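Local coordinates for glideosome-associated protein 50 (Plasmodium falciparum 3D7, PDB 3TGH), which forms part of the glideosome complex used in parasite gliding and host-cell invasion, and may help assemble and secure it at the inner membrane complex, at residues A190-V195 against L304-K309; H233-E238 against G253-G258. All blocks are in the same frame, centred on the assembly; numbering follows the deposited sequence.

Both contacts reach the sheet that contains strands 192-196, 228-231 and 237-242, but at separate places: their centres are 26 Å apart and their nearest atoms about 11 Å. Contact 1 lies at the start of strand 192-196, where the chain just beyond strand 297-305, the outermost strand of the other sheet, passes close. It is buried and mixes a lysine-to-carbonyl bond, two bridging waters and one apolar touch. Contact 2 is partly buried and joins the loop from H233 into strand 237-242, which carries a metal ligand, to the loop after strand 245-250. There, two direct hydrogen bonds to the backbone of one asparagine carry the contact.

Contact 1 of 2, residues A190-V195 against L304-K309; sequences ADFIIV and LNIKKK
K309 sends its side chain across to the carbonyl of A190, the first residue to leave helical geometry after helix 169-189. Its CG is anti to the carbonyl carbon, and the extended torsions beyond it carry NZ to A190. NZ donates to A190 O at 2.8 Å; the C=O...NZ angle is 150°, and the nitrogen is tilted 26° from the carbonyl plane. The same nitrogen lies 3.7 Å from CD1 of I193, whose side chain crosses that of K309. The carboxylate of D191 is turned elsewhere: it pairs with K314, and its oxygens do not touch the ammonium group.

Beyond the lysine, I306 meets F192. Its chi1 of -167° sets CG1 anti to the backbone N, and an anti chi2 carries CD1 on to the far end of the ring, where CD1 lies 3.6 Å from CZ and CG1 3.9 Å from CE2. The methyl approaches obliquely, and the two side chains cross at about a right angle.

Between these side-chain contacts the backbones are spanned by solvent. Two waters sit at D191 O. One, 2.9 Å away, accepts from K307 N at 3.0 Å; the other donates to D191 O at 2.7 Å and to K307 O at 2.8 Å. The K307 ammonium group itself turns to D227.

The contact thus joins the chain leaving edge strand 297-305 of one sheet to the entry of inner strand 192-196 of the other, without direct backbone pairing. One water lies between K307 N and D191 O, and the other gives a proton to each of two carbonyls that could not bond each other, while a lysine nitrogen, its charge probably stabilised by the carbonyl, takes up A190 O beside apolar carbons.

Contact 2 of 2, residues H233-E238 against G253-G258; sequences HDNNME and GSMSQG. With CO (cobalt (II) ion), chain G.
The metal-binding loop of the calcineurin-like phosphoesterase fold, which leads from H233 into strand 237-242, is gripped here by Q257, whose backbone and side chain both bond to the backbone of N235. N235 is the centre of an inverse gamma turn, closed by a weak bond from N236 N to D234 O. On its two peptide groups, N235 O accepts from Q257 N at 3.0 Å, in the carbonyl plane, while N235 N donates to Q257 OE1 at 2.9 Å. Both bonds are nearly straight at the hydrogen, but the N235 nitrogen stands above the plane of the glutamine amide, 51° out of it. CG of Q257 lies between the backbone N and the carbonyl carbon (chi1 57°), and from there the extended chain reaches back across N235, its CG lying 3.8 Å from N235 CB.

CB of N235 points toward the second segment. It lies 3.5 Å from M255 O, and the bent end of M255 brings CE to 3.6 Å from N235 OD1, with the two side chains crossing obliquely. ND2 is bonded to G251 O, which helps fix the amide's rotation. S256 CA adds a CH...O contact to N235 O, also at 3.6 Å.

H233 turns away from this interface. Its NE2 binds the cobalt ion at 2.2 Å, four waters completing the ligands found around the metal, and one of them lies in the ring plane at its edge. ND1 bonds to D198, which probably helps fix the ring's rotation, and H233 N bonds to D11.

The segment corresponds to the GHxH motif of the metallophosphoesterases, here GHDN, in a protein that keeps the phosphatase fold; where relatives have the second histidine, N235 is hydrogen-bonded instead to Q257 and G251.

Contact 1 of 2, residues A190-V195 against L304-K309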
loop_
_atom_site.group_PDB
_atom_site.type_symbol
_atom_site.label_atom_id
_atom_site.label_comp_id
_atom_site.label_asym_id
_atom_site.label_seq_id
_atom_site.Cartn_x
_atom_site.Cartn_y
_atom_site.Cartn_z
ATOM N N ALA A 190 6.397 8.580 -15.010
ATOM C CA ALA A 190 5.090 8.366 -14.394
ATOM C C ALA A 190 4.311 9.663 -14.164
ATOM O O ALA A 190 4.826 10.620 -13.569
ATOM C CB ALA A 190 5.250 7.605 -13.084
ATOM N N ASP A 191 3.059 9.676 -14.614
ATOM C CA ASP A 191 2.154 10.808 -14.390
ATOM C C ASP A 191 1.595 10.781 -12.969
ATOM O O ASP A 191 1.238 11.829 -12.406
ATOM C CB ASP A 191 1.026 10.773 -15.413
ATOM C CG ASP A 191 1.547 10.760 -16.840
ATOM O OD1 ASP A 191 1.942 11.834 -17.348
ATOM O OD2 ASP A 191 1.597 9.662 -17.437
ATOM N N PHE A 192 1.512 9.575 -12.410
ATOM C CA PHE A 192 1.080 9.344 -11.036
ATOM C C PHE A 192 2.115 8.478 -10.318
ATOM O O PHE A 192 2.594 7.488 -10.874
ATOM C CB PHE A 192 -0.254 8.600 -11.006
ATOM C CG PHE A 192 -1.389 9.334 -11.664
ATOM C CD1 PHE A 192 -1.829 8.972 -12.930
ATOM C CD2 PHE A 192 -2.042 10.361 -11.002
ATOM C CE1 PHE A 192 -2.898 9.644 -13.528
ATOM C CE2 PHE A 192 -3.104 11.034 -11.591
ATOM C CZ PHE A 192 -3.529 10.674 -12.853
ATOM N N ILE A 193 2.441 8.832 -9.078
ATOM C CA ILE A 193 3.341 8.015 -8.251
ATOM C C ILE A 193 2.677 7.794 -6.898
ATOM O O ILE A 193 2.320 8.753 -6.211
ATOM C CB ILE A 193 4.727 8.666 -8.054
ATOM C CG1 ILE A 193 5.347 9.056 -9.400
ATOM C CG2 ILE A 193 5.668 7.718 -7.317
ATOM C CD1 ILE A 193 6.605 9.890 -9.268
ATOM N N ILE A 194 2.506 6.519 -6.549
ATOM C CA ILE A 194 1.839 6.096 -5.327
ATOM C C ILE A 194 2.786 5.182 -4.563
ATOM O O ILE A 194 3.293 4.206 -5.103
ATOM C CB ILE A 194 0.521 5.328 -5.630
ATOM C CG1 ILE A 194 -0.470 6.227 -6.383
ATOM C CG2 ILE A 194 -0.131 4.792 -4.338
ATOM C CD1 ILE A 194 -0.274 6.220 -7.889
ATOM N N VAL A 195 3.028 5.506 -3.297
ATOM C CA VAL A 195 3.891 4.695 -2.455
ATOM C C VAL A 195 3.026 4.033 -1.375
ATOM O O VAL A 195 2.097 4.653 -0.851
ATOM C CB VAL A 195 5.011 5.546 -1.827
ATOM C CG1 VAL A 195 5.927 4.695 -0.960
ATOM C CG2 VAL A 195 5.821 6.271 -2.918
ATOM N N LEU A 304 -7.304 14.846 -5.447
ATOM C CA LEU A 304 -5.991 15.418 -5.683
ATOM C C LEU A 304 -5.838 15.668 -7.187
ATOM O O LEU A 304 -6.039 14.758 -7.991
ATOM C CB LEU A 304 -4.912 14.456 -5.170
ATOM C CG LEU A 304 -3.506 15.030 -4.982
ATOM C CD1 LEU A 304 -3.470 15.966 -3.782
ATOM C CD2 LEU A 304 -2.484 13.925 -4.815
ATOM N N ASN A 305 -5.493 16.896 -7.565
ATOM C CA ASN A 305 -5.307 17.245 -8.973
ATOM C C ASN A 305 -4.052 16.594 -9.542
ATOM O O ASN A 305 -3.043 16.465 -8.845
ATOM C CB ASN A 305 -5.214 18.766 -9.149
ATOM C CG ASN A 305 -6.484 19.488 -8.729
ATOM O OD1 ASN A 305 -7.586 18.944 -8.826
ATOM N ND2 ASN A 305 -6.334 20.724 -8.265
ATOM N N ILE A 306 -4.116 16.184 -10.808
ATOM C CA ILE A 306 -2.938 15.665 -11.502
ATOM C C ILE A 306 -1.877 16.766 -11.586
ATOM O O ILE A 306 -2.202 17.939 -11.785
ATOM C CB ILE A 306 -3.290 15.136 -12.918
ATOM C CG1 ILE A 306 -2.133 14.310 -13.495
ATOM C CG2 ILE A 306 -3.658 16.285 -13.863
ATOM C CD1 ILE A 306 -2.498 13.564 -14.774
ATOM N N LYS A 307 -0.615 16.392 -11.411
ATOM C CA LYS A 307 0.467 17.369 -11.421
ATOM C C LYS A 307 0.891 17.673 -12.850
ATOM O O LYS A 307 0.832 16.806 -13.717
ATOM C CB LYS A 307 1.658 16.865 -10.602
ATOM C CG LYS A 307 1.377 16.824 -9.107
ATOM C CD LYS A 307 2.436 16.050 -8.343
ATOM C CE LYS A 307 2.206 16.123 -6.829
ATOM N NZ LYS A 307 0.837 15.682 -6.427
ATOM N N LYS A 308 1.296 18.918 -13.083
ATOM C CA LYS A 308 1.882 19.328 -14.356
ATOM C C LYS A 308 3.401 19.267 -14.209
ATOM O O LYS A 308 4.020 20.197 -13.686
ATOM C CB LYS A 308 1.427 20.741 -14.717
ATOM C CG LYS A 308 -0.077 20.868 -14.938
ATOM C CD LYS A 308 -0.477 22.293 -15.316
ATOM C CE LYS A 308 -0.050 22.652 -16.738
ATOM N NZ LYS A 308 -0.478 24.024 -17.133
ATOM N N LYS A 309 3.993 18.163 -14.660
ATOM C CA LYS A 309 5.409 17.884 -14.414
ATOM C C LYS A 309 6.288 18.396 -15.549
ATOM O O LYS A 309 5.905 18.305 -16.715
ATOM C CB LYS A 309 5.620 16.379 -14.238
ATOM C CG LYS A 309 4.813 15.775 -13.110
ATOM C CD LYS A 309 5.169 14.315 -12.906
ATOM C CE LYS A 309 4.417 13.724 -11.731
ATOM N NZ LYS A 309 4.882 12.353 -11.426
HETATM O O HOH W 1 0.034 13.627 -10.527
HETATM O O HOH W 2 1.602 14.151 -13.815
#

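Contact 2 of 2, residues H233-E238 against G253-G258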
loop_
_atom_site.group_PDB
_atom_site.type_symbol
_atom_site.label_atom_id
_atom_site.label_comp_id
_atom_site.label_asym_id
_atom_site.label_seq_id
_atom_site.Cartn_x
_atom_site.Cartn_y
_atom_site.Cartn_z
ATOM N N HIS A 233 -0.805 0.574 9.879
ATOM C CA HIS A 233 -0.165 0.543 11.196
ATOM C C HIS A 233 -1.063 1.110 12.284
ATOM O O HIS A 233 -1.391 0.418 13.238
ATOM C CB HIS A 233 1.182 1.271 11.183
ATOM C CG HIS A 233 2.056 0.911 12.336
ATOM N ND1 HIS A 233 3.023 -0.069 12.257
ATOM C CD2 HIS A 233 2.098 1.386 13.601
ATOM C CE1 HIS A 233 3.632 -0.173 13.426
ATOM N NE2 HIS A 233 3.085 0.695 14.258
ATOM N N ASP A 234 -1.435 2.375 12.145
ATOM C CA ASP A 234 -2.468 2.962 12.990
ATOM C C ASP A 234 -3.833 2.494 12.489
ATOM O O ASP A 234 -4.131 2.579 11.296
ATOM C CB ASP A 234 -2.359 4.486 12.987
ATOM C CG ASP A 234 -1.128 4.980 13.733
ATOM O OD1 ASP A 234 -0.703 4.303 14.695
ATOM O OD2 ASP A 234 -0.581 6.044 13.368
ATOM N N ASN A 235 -4.650 1.983 13.404
ATOM C CA ASN A 235 -5.900 1.321 13.050
ATOM C C ASN A 235 -7.039 2.313 12.914
ATOM O O ASN A 235 -7.982 2.334 13.717
ATOM C CB ASN A 235 -6.236 0.214 14.049
ATOM C CG ASN A 235 -5.130 -0.809 14.175
ATOM O OD1 ASN A 235 -4.730 -1.158 15.282
ATOM N ND2 ASN A 235 -4.616 -1.284 13.038
ATOM N N ASN A 236 -6.925 3.137 11.880
ATOM C CA ASN A 236 -7.901 4.170 11.582
ATOM C C ASN A 236 -7.794 4.553 10.117
ATOM O O ASN A 236 -6.943 4.017 9.380
ATOM C CB ASN A 236 -7.695 5.392 12.495
ATOM C CG ASN A 236 -6.318 6.015 12.349
ATOM O OD1 ASN A 236 -5.435 5.782 13.170
ATOM N ND2 ASN A 236 -6.132 6.816 11.308
ATOM N N MET A 237 -8.671 5.451 9.690
ATOM C CA MET A 237 -8.582 6.036 8.360
ATOM C C MET A 237 -8.289 7.514 8.522
ATOM O O MET A 237 -8.792 8.157 9.451
ATOM C CB MET A 237 -9.884 5.815 7.582
ATOM C CG MET A 237 -10.135 4.341 7.249
ATOM S SD MET A 237 -11.628 4.016 6.260
ATOM C CE MET A 237 -12.864 4.863 7.211
ATOM N N GLU A 238 -7.465 8.054 7.635
ATOM C CA GLU A 238 -7.124 9.471 7.675
ATOM C C GLU A 238 -6.550 9.950 6.351
ATOM O O GLU A 238 -5.935 9.171 5.606
ATOM C CB GLU A 238 -6.110 9.748 8.796
ATOM C CG GLU A 238 -5.616 11.206 8.851
ATOM C CD GLU A 238 -5.011 11.599 10.185
ATOM O OE1 GLU A 238 -4.313 10.771 10.813
ATOM O OE2 GLU A 238 -5.226 12.754 10.604
ATOM N N GLY A 253 -8.636 -2.316 8.519
ATOM C CA GLY A 253 -9.237 -3.449 7.816
ATOM C C GLY A 253 -9.896 -4.492 8.717
ATOM O O GLY A 253 -10.772 -5.230 8.266
ATOM N N SER A 254 -9.454 -4.585 9.972
ATOM C CA SER A 254 -10.036 -5.534 10.940
ATOM C C SER A 254 -10.278 -4.966 12.345
ATOM O O SER A 254 -11.059 -5.537 13.102
ATOM C CB SER A 254 -9.156 -6.777 11.082
ATOM O OG SER A 254 -7.902 -6.469 11.670
ATOM N N MET A 255 -9.597 -3.874 12.689
ATOM C CA MET A 255 -9.615 -3.320 14.047
ATOM C C MET A 255 -9.716 -1.822 13.999
ATOM O O MET A 255 -9.304 -1.191 13.028
ATOM C CB MET A 255 -8.310 -3.630 14.790
ATOM C CG MET A 255 -7.952 -5.082 14.918
ATOM S SD MET A 255 -6.328 -5.249 15.687
ATOM C CE MET A 255 -5.241 -4.655 14.386
ATOM N N SER A 256 -10.211 -1.260 15.095
ATOM C CA SER A 256 -10.352 0.171 15.255
ATOM C C SER A 256 -9.719 0.598 16.575
ATOM O O SER A 256 -9.957 -0.019 17.612
ATOM C CB SER A 256 -11.832 0.547 15.273
ATOM O OG SER A 256 -12.006 1.898 15.687
ATOM N N GLN A 257 -8.907 1.643 16.529
ATOM C CA GLN A 257 -8.500 2.330 17.746
ATOM C C GLN A 257 -8.964 3.772 17.593
ATOM O O GLN A 257 -8.823 4.366 16.512
ATOM C CB GLN A 257 -6.998 2.196 18.015
ATOM C CG GLN A 257 -6.107 2.688 16.908
ATOM C CD GLN A 257 -4.677 2.141 16.972
ATOM O OE1 GLN A 257 -3.842 2.507 16.153
ATOM N NE2 GLN A 257 -4.398 1.272 17.941
ATOM N N GLY A 258 -9.526 4.307 18.677
ATOM C CA GLY A 258 -10.354 5.519 18.659
ATOM C C GLY A 258 -9.720 6.781 18.110
ATOM O O GLY A 258 -8.708 6.727 17.425
HETATM CO CO CO G . 4.072 1.252 16.127
HETATM O O HOH W 3 3.876 -0.592 16.896
HETATM O O HOH W 4 6.175 0.192 15.450
HETATM O O HOH W 5 2.198 2.169 17.091
HETATM O O HOH W 6 5.009 3.285 15.259
#